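PDB 5Y6T: endo-1,4-beta-mannanase from Eisenia fetida, which probably hydrolyses internal beta-1,4-mannosidic bonds of mannans, as a glycoside hydrolase of family GH5 with a (beta/alpha)8-barrel fold. Local coordinates for residues 230-242 against 275-289. Numbering follows the deposited sequence. Where two conformers were deposited one is given.
Sequences SERAQTDQFGWRN and TSSSPLLVPNSQYNL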
ATOM      1  N   SER A 230      -6.206  -4.748  -8.925  1.00 20.26           N
ATOM      2  CA  SER A 230      -6.068  -6.037  -9.653  1.00 18.20           C
ATOM      3  C   SER A 230      -4.754  -5.923 -10.473  1.00 19.25           C
ATOM      4  O   SER A 230      -4.111  -4.858 -10.488  1.00 21.61           O
ATOM      5  CB  SER A 230      -7.272  -6.226 -10.564  1.00 20.28           C
ATOM      6  OG  SER A 230      -7.178  -5.406 -11.687  1.00 19.32           O
ATOM      7  N   GLU A 231      -4.336  -7.044 -11.068  1.00 18.92           N
ATOM      8  CA  GLU A 231      -3.165  -7.097 -11.901  1.00 18.64           C
ATOM      9  C   GLU A 231      -3.322  -6.215 -13.127  1.00 20.28           C
ATOM     10  O   GLU A 231      -2.323  -5.928 -13.779  1.00 19.88           O
ATOM     11  CB  GLU A 231      -2.868  -8.545 -12.349  1.00 20.13           C
ATOM     12  CG  GLU A 231      -3.935  -9.132 -13.308  1.00 20.29           C
ATOM     13  CD  GLU A 231      -5.125  -9.814 -12.607  1.00 21.48           C
ATOM     14  OE1 GLU A 231      -5.394  -9.547 -11.411  1.00 21.86           O
ATOM     15  OE2 GLU A 231      -5.837 -10.549 -13.357  1.00 22.82           O
ATOM     16  N   ARG A 232      -4.573  -5.842 -13.489  1.00 20.62           N
ATOM     17  CA  ARG A 232      -4.838  -5.201 -14.741  1.00 21.00           C
ATOM     18  C   ARG A 232      -4.164  -3.859 -14.929  1.00 21.43           C
ATOM     19  O   ARG A 232      -4.050  -3.380 -16.063  1.00 22.97           O
ATOM     20  CB  ARG A 232      -6.339  -5.009 -14.943  1.00 21.40           C
ATOM     21  CG  ARG A 232      -7.169  -6.288 -14.934  1.00 21.36           C
ATOM     22  CD  ARG A 232      -8.600  -5.847 -15.196  1.00 22.62           C
ATOM     23  NE  ARG A 232      -9.604  -6.893 -15.002  1.00 25.16           N
ATOM     24  CZ  ARG A 232     -10.174  -7.266 -13.854  1.00 26.35           C
ATOM     25  NH1 ARG A 232      -9.786  -6.807 -12.673  1.00 25.65           N
ATOM     26  NH2 ARG A 232     -11.132  -8.209 -13.911  1.00 27.60           N
ATOM     27  N   ALA A 233      -3.733  -3.210 -13.825  1.00 21.15           N
ATOM     28  CA  ALA A 233      -3.012  -1.967 -13.900  1.00 21.05           C
ATOM     29  C   ALA A 233      -1.519  -2.007 -13.540  1.00 19.40           C
ATOM     30  O   ALA A 233      -0.871  -0.936 -13.479  1.00 20.48           O
ATOM     31  CB  ALA A 233      -3.724  -0.958 -13.010  1.00 22.16           C
ATOM     32  N   GLN A 234      -0.969  -3.218 -13.340  1.00 19.76           N
ATOM     33  CA  GLN A 234       0.424  -3.351 -12.953  1.00 19.30           C
ATOM     34  C   GLN A 234       1.155  -4.432 -13.700  1.00 19.62           C
ATOM     35  O   GLN A 234       2.060  -5.048 -13.173  1.00 21.29           O
ATOM     36  CB  GLN A 234       0.533  -3.506 -11.448  1.00 19.39           C
ATOM     37  CG  GLN A 234       0.517  -2.157 -10.764  1.00 19.25           C
ATOM     38  CD  GLN A 234       0.893  -2.125  -9.287  1.00 22.36           C
ATOM     39  OE1 GLN A 234       1.781  -2.824  -8.879  1.00 20.49           O
ATOM     40  NE2 GLN A 234       0.282  -1.186  -8.518  1.00 20.35           N
ATOM     41  N   THR A 235       0.736  -4.685 -14.946  1.00 19.37           N
ATOM     42  CA  THR A 235       1.552  -5.577 -15.797  1.00 19.54           C
ATOM     43  C   THR A 235       1.309  -5.131 -17.254  1.00 20.48           C
ATOM     44  O   THR A 235       0.163  -4.811 -17.568  1.00 19.06           O
ATOM     45  CB  THR A 235       1.335  -7.098 -15.582  1.00 21.42           C
ATOM     46  OG1 THR A 235       2.225  -7.851 -16.398  1.00 18.12           O
ATOM     47  CG2 THR A 235      -0.098  -7.585 -15.882  1.00 22.01           C
ATOM     48  N   ASP A 236       2.350  -5.225 -18.087  1.00 21.32           N
ATOM     49  CA  ASP A 236       2.196  -5.090 -19.548  1.00 23.64           C
ATOM     50  C   ASP A 236       1.967  -6.454 -20.231  1.00 26.08           C
ATOM     51  O   ASP A 236       1.851  -6.539 -21.472  1.00 27.94           O
ATOM     52  CB  ASP A 236       3.414  -4.317 -20.092  1.00 22.67           C
ATOM     53  CG  ASP A 236       3.437  -2.932 -19.573  1.00 24.95           C
ATOM     54  OD1 ASP A 236       2.401  -2.291 -19.762  1.00 22.35           O
ATOM     55  OD2 ASP A 236       4.432  -2.506 -18.961  1.00 25.02           O
ATOM     56  N   GLN A 237       1.869  -7.521 -19.446  1.00 21.30           N
ATOM     57  CA  GLN A 237       1.575  -8.842 -19.952  1.00 22.89           C
ATOM     58  C   GLN A 237       0.062  -9.097 -19.826  1.00 22.69           C
ATOM     59  O   GLN A 237      -0.680  -8.265 -19.294  1.00 22.20           O
ATOM     60  CB  GLN A 237       2.338  -9.907 -19.164  1.00 22.60           C
ATOM     61  CG  GLN A 237       3.876  -9.819 -19.345  1.00 22.44           C
ATOM     62  CD  GLN A 237       4.359 -10.065 -20.762  1.00 25.44           C
ATOM     63  OE1 GLN A 237       5.274  -9.388 -21.276  1.00 28.08           O
ATOM     64  NE2 GLN A 237       3.798 -11.045 -21.379  1.00 23.71           N
ATOM     65  N   PHE A 238      -0.392 -10.201 -20.417  1.00 23.46           N
ATOM     66  CA  PHE A 238      -1.780 -10.665 -20.332  1.00 24.06           C
ATOM     67  C   PHE A 238      -2.813  -9.699 -20.913  1.00 25.13           C
ATOM     68  O   PHE A 238      -4.007  -9.784 -20.580  1.00 24.59           O
ATOM     69  CB  PHE A 238      -2.187 -11.004 -18.866  1.00 24.28           C
ATOM     70  CG  PHE A 238      -1.386 -12.086 -18.218  1.00 24.54           C
ATOM     71  CD1 PHE A 238      -1.664 -13.437 -18.499  1.00 27.49           C
ATOM     72  CD2 PHE A 238      -0.400 -11.789 -17.317  1.00 22.63           C
ATOM     73  CE1 PHE A 238      -0.926 -14.438 -17.891  1.00 27.59           C
ATOM     74  CE2 PHE A 238       0.314 -12.777 -16.672  1.00 21.69           C
ATOM     75  CZ  PHE A 238       0.058 -14.106 -16.975  1.00 26.18           C
ATOM     76  N   GLY A 239      -2.366  -8.796 -21.777  1.00 25.49           N
ATOM     77  CA  GLY A 239      -3.255  -7.797 -22.358  1.00 26.39           C
ATOM     78  C   GLY A 239      -3.511  -6.601 -21.507  1.00 24.09           C
ATOM     79  O   GLY A 239      -4.348  -5.740 -21.822  1.00 24.53           O
ATOM     80  N   TRP A 240      -2.813  -6.512 -20.372  1.00 21.10           N
ATOM     81  CA  TRP A 240      -3.016  -5.433 -19.420  1.00 20.54           C
ATOM     82  C   TRP A 240      -2.049  -4.295 -19.650  1.00 20.75           C
ATOM     83  O   TRP A 240      -1.305  -4.318 -20.623  1.00 21.81           O
ATOM     84  CB  TRP A 240      -2.963  -5.930 -17.958  1.00 21.31           C
ATOM     85  CG  TRP A 240      -3.919  -7.098 -17.685  1.00 20.87           C
ATOM     86  CD1 TRP A 240      -3.560  -8.295 -17.124  1.00 22.66           C
ATOM     87  CD2 TRP A 240      -5.328  -7.183 -17.949  1.00 21.00           C
ATOM     88  NE1 TRP A 240      -4.667  -9.099 -17.007  1.00 21.70           N
ATOM     89  CE2 TRP A 240      -5.758  -8.454 -17.527  1.00 20.33           C
ATOM     90  CE3 TRP A 240      -6.297  -6.275 -18.473  1.00 23.81           C
ATOM     91  CZ2 TRP A 240      -7.089  -8.883 -17.635  1.00 21.95           C
ATOM     92  CZ3 TRP A 240      -7.631  -6.711 -18.560  1.00 24.85           C
ATOM     93  CH2 TRP A 240      -8.009  -7.999 -18.130  1.00 23.74           C
ATOM     94  N   ARG A 241      -1.996  -3.301 -18.772  1.00 19.74           N
ATOM     95  CA  ARG A 241      -0.965  -2.294 -18.841  1.00 21.11           C
ATOM     96  C   ARG A 241      -0.463  -1.970 -17.430  1.00 21.66           C
ATOM     97  O   ARG A 241      -1.235  -1.960 -16.458  1.00 23.02           O
ATOM     98  CB  ARG A 241      -1.555  -1.022 -19.477  1.00 20.68           C
ATOM     99  CG  ARG A 241      -0.603   0.197 -19.495  1.00 22.71           C
ATOM    100  CD  ARG A 241      -1.048   1.276 -20.475  1.00 21.59           C
ATOM    101  NE  ARG A 241      -0.918   0.775 -21.837  1.00 23.60           N
ATOM    102  CZ  ARG A 241      -1.804   0.919 -22.831  1.00 27.07           C
ATOM    103  NH1 ARG A 241      -2.889   1.605 -22.655  1.00 25.42           N
ATOM    104  NH2 ARG A 241      -1.586   0.356 -24.005  1.00 31.81           N
ATOM    105  N   ASN A 242       0.785  -1.639 -17.333  1.00 21.06           N
ATOM    106  CA  ASN A 242       1.377  -1.194 -16.074  1.00 19.47           C
ATOM    107  C   ASN A 242       1.473   0.329 -15.986  1.00 21.03           C
ATOM    108  O   ASN A 242       2.313   0.970 -16.650  1.00 20.95           O
ATOM    109  CB  ASN A 242       2.739  -1.857 -15.843  1.00 20.22           C
ATOM    110  CG  ASN A 242       3.281  -1.596 -14.453  1.00 21.75           C
ATOM    111  OD1 ASN A 242       2.810  -0.754 -13.716  1.00 21.31           O
ATOM    112  ND2 ASN A 242       4.284  -2.356 -14.083  1.00 22.92           N
ATOM    113  N   THR A 275      -9.830 -13.832 -11.917  1.00 22.80           N
ATOM    114  CA  THR A 275      -9.258 -13.732 -13.265  1.00 22.69           C
ATOM    115  C   THR A 275      -8.164 -14.757 -13.496  1.00 22.80           C
ATOM    116  O   THR A 275      -7.414 -15.153 -12.569  1.00 23.99           O
ATOM    117  CB  THR A 275      -8.645 -12.334 -13.468  1.00 24.69           C
ATOM    118  OG1 THR A 275      -7.811 -12.019 -12.347  1.00 25.90           O
ATOM    119  CG2 THR A 275      -9.733 -11.278 -13.602  1.00 25.41           C
ATOM    120  N   SER A 276      -8.017 -15.168 -14.753  1.00 24.18           N
ATOM    121  CA  SER A 276      -7.003 -16.179 -15.080  1.00 23.44           C
ATOM    122  C   SER A 276      -5.568 -15.623 -14.902  1.00 23.54           C
ATOM    123  O   SER A 276      -4.629 -16.409 -14.766  1.00 25.21           O
ATOM    124  CB  SER A 276      -7.259 -16.742 -16.486  1.00 26.27           C
ATOM    125  OG  SER A 276      -7.168 -15.670 -17.428  1.00 30.55           O
ATOM    126  N   SER A 277      -5.426 -14.287 -14.842  1.00 21.42           N
ATOM    127  CA  SER A 277      -4.162 -13.617 -14.662  1.00 21.17           C
ATOM    128  C   SER A 277      -3.974 -13.068 -13.193  1.00 20.15           C
ATOM    129  O   SER A 277      -3.031 -12.311 -12.943  1.00 20.90           O
ATOM    130  CB  SER A 277      -4.029 -12.471 -15.673  1.00 20.38           C
ATOM    131  OG  SER A 277      -5.145 -11.594 -15.561  1.00 21.53           O
ATOM    132  N   SER A 278      -4.850 -13.507 -12.284  1.00 20.68           N
ATOM    133  CA  SER A 278      -4.737 -13.192 -10.860  1.00 21.25           C
ATOM    134  C   SER A 278      -3.378 -13.601 -10.338  1.00 19.97           C
ATOM    135  O   SER A 278      -2.913 -14.737 -10.659  1.00 19.97           O
ATOM    136  CB  SER A 278      -5.785 -13.953 -10.052  1.00 21.90           C
ATOM    137  OG  SER A 278      -5.534 -13.770  -8.659  1.00 20.09           O
ATOM    138  N   PRO A 279      -2.781 -12.760  -9.454  1.00 19.15           N
ATOM    139  CA  PRO A 279      -1.520 -13.174  -8.880  1.00 18.67           C
ATOM    140  C   PRO A 279      -1.593 -14.368  -7.973  1.00 19.18           C
ATOM    141  O   PRO A 279      -0.525 -14.976  -7.685  1.00 20.04           O
ATOM    142  CB  PRO A 279      -1.013 -11.932  -8.161  1.00 19.29           C
ATOM    143  CG  PRO A 279      -2.262 -11.150  -7.798  1.00 20.52           C
ATOM    144  CD  PRO A 279      -3.169 -11.402  -8.985  1.00 22.57           C
ATOM    145  N   LEU A 280      -2.787 -14.734  -7.524  1.00 19.92           N
ATOM    146  CA  LEU A 280      -2.908 -16.018  -6.831  1.00 21.28           C
ATOM    147  C   LEU A 280      -3.034 -17.245  -7.751  1.00 22.14           C
ATOM    148  O   LEU A 280      -2.928 -18.382  -7.271  1.00 22.90           O
ATOM    149  CB  LEU A 280      -4.075 -15.964  -5.878  1.00 20.06           C
ATOM    150  CG  LEU A 280      -3.881 -15.144  -4.608  1.00 19.48           C
ATOM    151  CD1 LEU A 280      -5.184 -15.017  -3.859  1.00 21.18           C
ATOM    152  CD2 LEU A 280      -2.823 -15.765  -3.686  1.00 20.64           C
ATOM    153  N   LEU A 281      -3.063 -17.013  -9.064  1.00 22.33           N
ATOM    154  CA  LEU A 281      -3.156 -18.091 -10.073  1.00 19.99           C
ATOM    155  C   LEU A 281      -1.986 -18.230 -10.987  1.00 21.89           C
ATOM    156  O   LEU A 281      -1.826 -19.269 -11.670  1.00 21.69           O
ATOM    157  CB  LEU A 281      -4.428 -17.919 -10.905  1.00 24.13           C
ATOM    158  CG  LEU A 281      -5.729 -18.484 -10.292  1.00 24.39           C
ATOM    159  CD1 LEU A 281      -6.125 -17.804  -9.016  1.00 25.22           C
ATOM    160  CD2 LEU A 281      -6.846 -18.427 -11.331  1.00 26.17           C
ATOM    161  N   VAL A 282      -1.167 -17.165 -11.111  1.00 21.64           N
ATOM    162  CA  VAL A 282       0.001 -17.175 -11.978  1.00 21.34           C
ATOM    163  C   VAL A 282       1.215 -16.848 -11.138  1.00 21.77           C
ATOM    164  O   VAL A 282       1.105 -16.120 -10.122  1.00 21.07           O
ATOM    165  CB  VAL A 282      -0.115 -16.199 -13.146  1.00 22.13           C
ATOM    166  CG1 VAL A 282      -1.379 -16.467 -13.972  1.00 24.98           C
ATOM    167  CG2 VAL A 282      -0.063 -14.759 -12.683  1.00 23.39           C
ATOM    168  N   PRO A 283       2.372 -17.370 -11.518  1.00 22.00           N
ATOM    169  CA  PRO A 283       3.630 -16.979 -10.871  1.00 20.11           C
ATOM    170  C   PRO A 283       4.044 -15.574 -11.244  1.00 19.85           C
ATOM    171  O   PRO A 283       3.744 -15.101 -12.336  1.00 19.55           O
ATOM    172  CB  PRO A 283       4.615 -18.015 -11.338  1.00 23.64           C
ATOM    173  CG  PRO A 283       4.079 -18.480 -12.642  1.00 28.46           C
ATOM    174  CD  PRO A 283       2.591 -18.327 -12.628  1.00 26.43           C
ATOM    175  N   ASN A 284       4.638 -14.864 -10.302  1.00 18.71           N
ATOM    176  CA  ASN A 284       4.964 -13.443 -10.462  1.00 18.68           C
ATOM    177  C   ASN A 284       5.878 -13.234 -11.728  1.00 19.34           C
ATOM    178  O   ASN A 284       5.832 -12.203 -12.371  1.00 20.35           O
ATOM    179  CB  ASN A 284       5.658 -12.931  -9.244  1.00 20.18           C
ATOM    180  CG  ASN A 284       5.987 -11.478  -9.363  1.00 19.96           C
ATOM    181  OD1 ASN A 284       5.149 -10.686  -9.764  1.00 19.84           O
ATOM    182  ND2 ASN A 284       7.193 -11.141  -9.123  1.00 20.33           N
ATOM    183  N   SER A 285       6.738 -14.208 -12.035  1.00 20.50           N
ATOM    184  CA  SER A 285       7.585 -14.051 -13.233  0.70 20.96           C
ATOM    185  C   SER A 285       6.822 -13.818 -14.527  1.00 20.83           C
ATOM    186  O   SER A 285       7.319 -13.097 -15.417  1.00 19.82           O
ATOM    187  CB  SER A 285       8.533 -15.227 -13.387  0.70 23.63           C
ATOM    188  OG  SER A 285       9.610 -15.109 -12.481  0.70 28.09           O
ATOM    189  N   GLN A 286       5.614 -14.370 -14.650  1.00 20.56           N
ATOM    190  CA  GLN A 286       4.813 -14.141 -15.865  1.00 20.23           C
ATOM    191  C   GLN A 286       4.415 -12.712 -16.069  1.00 21.84           C
ATOM    192  O   GLN A 286       4.118 -12.347 -17.194  1.00 21.90           O
ATOM    193  CB  GLN A 286       3.626 -15.079 -15.905  1.00 20.95           C
ATOM    194  CG  GLN A 286       4.094 -16.510 -16.161  1.00 20.75           C
ATOM    195  CD  GLN A 286       3.005 -17.518 -16.218  1.00 23.54           C
ATOM    196  OE1 GLN A 286       1.826 -17.181 -16.105  1.00 21.33           O
ATOM    197  NE2 GLN A 286       3.391 -18.766 -16.393  1.00 24.54           N
ATOM    198  N   TYR A 287       4.423 -11.890 -15.017  1.00 19.22           N
ATOM    199  CA  TYR A 287       4.159 -10.493 -15.181  1.00 17.07           C
ATOM    200  C   TYR A 287       5.312  -9.703 -15.801  1.00 18.11           C
ATOM    201  O   TYR A 287       5.124  -8.521 -16.218  1.00 20.51           O
ATOM    202  CB  TYR A 287       3.746  -9.824 -13.862  1.00 17.83           C
ATOM    203  CG  TYR A 287       2.485 -10.340 -13.250  1.00 18.48           C
ATOM    204  CD1 TYR A 287       1.323 -10.373 -14.002  1.00 18.92           C
ATOM    205  CD2 TYR A 287       2.441 -10.741 -11.944  1.00 20.40           C
ATOM    206  CE1 TYR A 287       0.123 -10.845 -13.441  1.00 20.62           C
ATOM    207  CE2 TYR A 287       1.265 -11.169 -11.356  1.00 19.23           C
ATOM    208  CZ  TYR A 287       0.119 -11.214 -12.101  1.00 20.38           C
ATOM    209  OH  TYR A 287      -1.057 -11.678 -11.485  1.00 19.99           O
ATOM    210  N   ASN A 288       6.497 -10.305 -15.830  1.00 18.30           N
ATOM    211  CA  ASN A 288       7.728  -9.721 -16.390  1.00 19.51           C
ATOM    212  C   ASN A 288       7.984  -8.254 -15.910  1.00 20.12           C
ATOM    213  O   ASN A 288       8.056  -7.279 -16.712  1.00 20.79           O
ATOM    214  CB  ASN A 288       7.718  -9.751 -17.921  1.00 20.43           C
ATOM    215  CG  ASN A 288       9.109  -9.514 -18.446  1.00 18.97           C
ATOM    216  OD1 ASN A 288      10.079  -9.774 -17.738  1.00 20.71           O
ATOM    217  ND2 ASN A 288       9.197  -8.883 -19.595  1.00 20.84           N
ATOM    218  N   LEU A 289       7.963  -8.102 -14.590  1.00 19.80           N
ATOM    219  CA  LEU A 289       8.131  -6.802 -13.935  1.00 19.13           C
ATOM    220  C   LEU A 289       9.572  -6.485 -13.664  1.00 17.64           C
ATOM    221  O   LEU A 289      10.381  -7.396 -13.437  1.00 20.62           O
ATOM    222  CB  LEU A 289       7.319  -6.778 -12.600  1.00 17.76           C
ATOM    223  CG  LEU A 289       5.832  -7.037 -12.774  1.00 19.50           C
ATOM    224  CD1 LEU A 289       5.126  -7.292 -11.443  1.00 20.89           C
ATOM    225  CD2 LEU A 289       5.132  -5.961 -13.551  1.00 19.99           C
TER
HETATM  226  O   HOH W   1       5.041  -6.163 -17.541  1.00 20.07           O
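Glu231 OE2 takes two hydroxyl hydrogen bonds from the opposing loop: Ser277 OG on its anti lone pair at 2.5 Å and Thr275 OG1 on its syn lone pair at 2.7 Å. A bend at chi2 (-88°) turns the carboxylate toward both hydroxyls, which sit in the type I turn Thr275–Ser278. Ser277 OG in turn accepts the indole N-H of Trp240, nearly in the ring plane (NE1 to OG 2.9 Å, 163° at the hydrogen), so the serine relays a chain from indole to carboxylate. Arg232 CG lies over the centre of one face of that indole. An alanine in place of Glu231 would probably leave the Thr275 and Ser277 hydroxyls without their shared acceptor and the serine–indole link less firmly oriented. Farther along, Thr235 OG1 donates to Tyr287 O at 3.0 Å, on a lone pair in the carbonyl plane, while accepting from Gln237 N in an ST turn; water 1 joins the same carbonyl to Asp236 N. Tyr287 OH donates to Ser277 O, tying its own loop together beside Glu231 CB. Around this polar row, Ser277 CB makes a CH-pi contact over one face of Phe238, 3.9 Å from the ring centroid. The Phe238 and Tyr287 rings meet obliquely, planes at 71°, and Phe238 CZ reaches Val282 CG1 at 4.1 Å. Leu289 CD2 packs against Gln234 O and Asn242 ND2, while Asn242 OD1 accepts from Tyr244 N. Two loops following barrel strands 223-228 and 262-266 are thus fastened by a buried carboxylate whose OE2 is gripped by two hydroxyl donors, which probably favours its charged form.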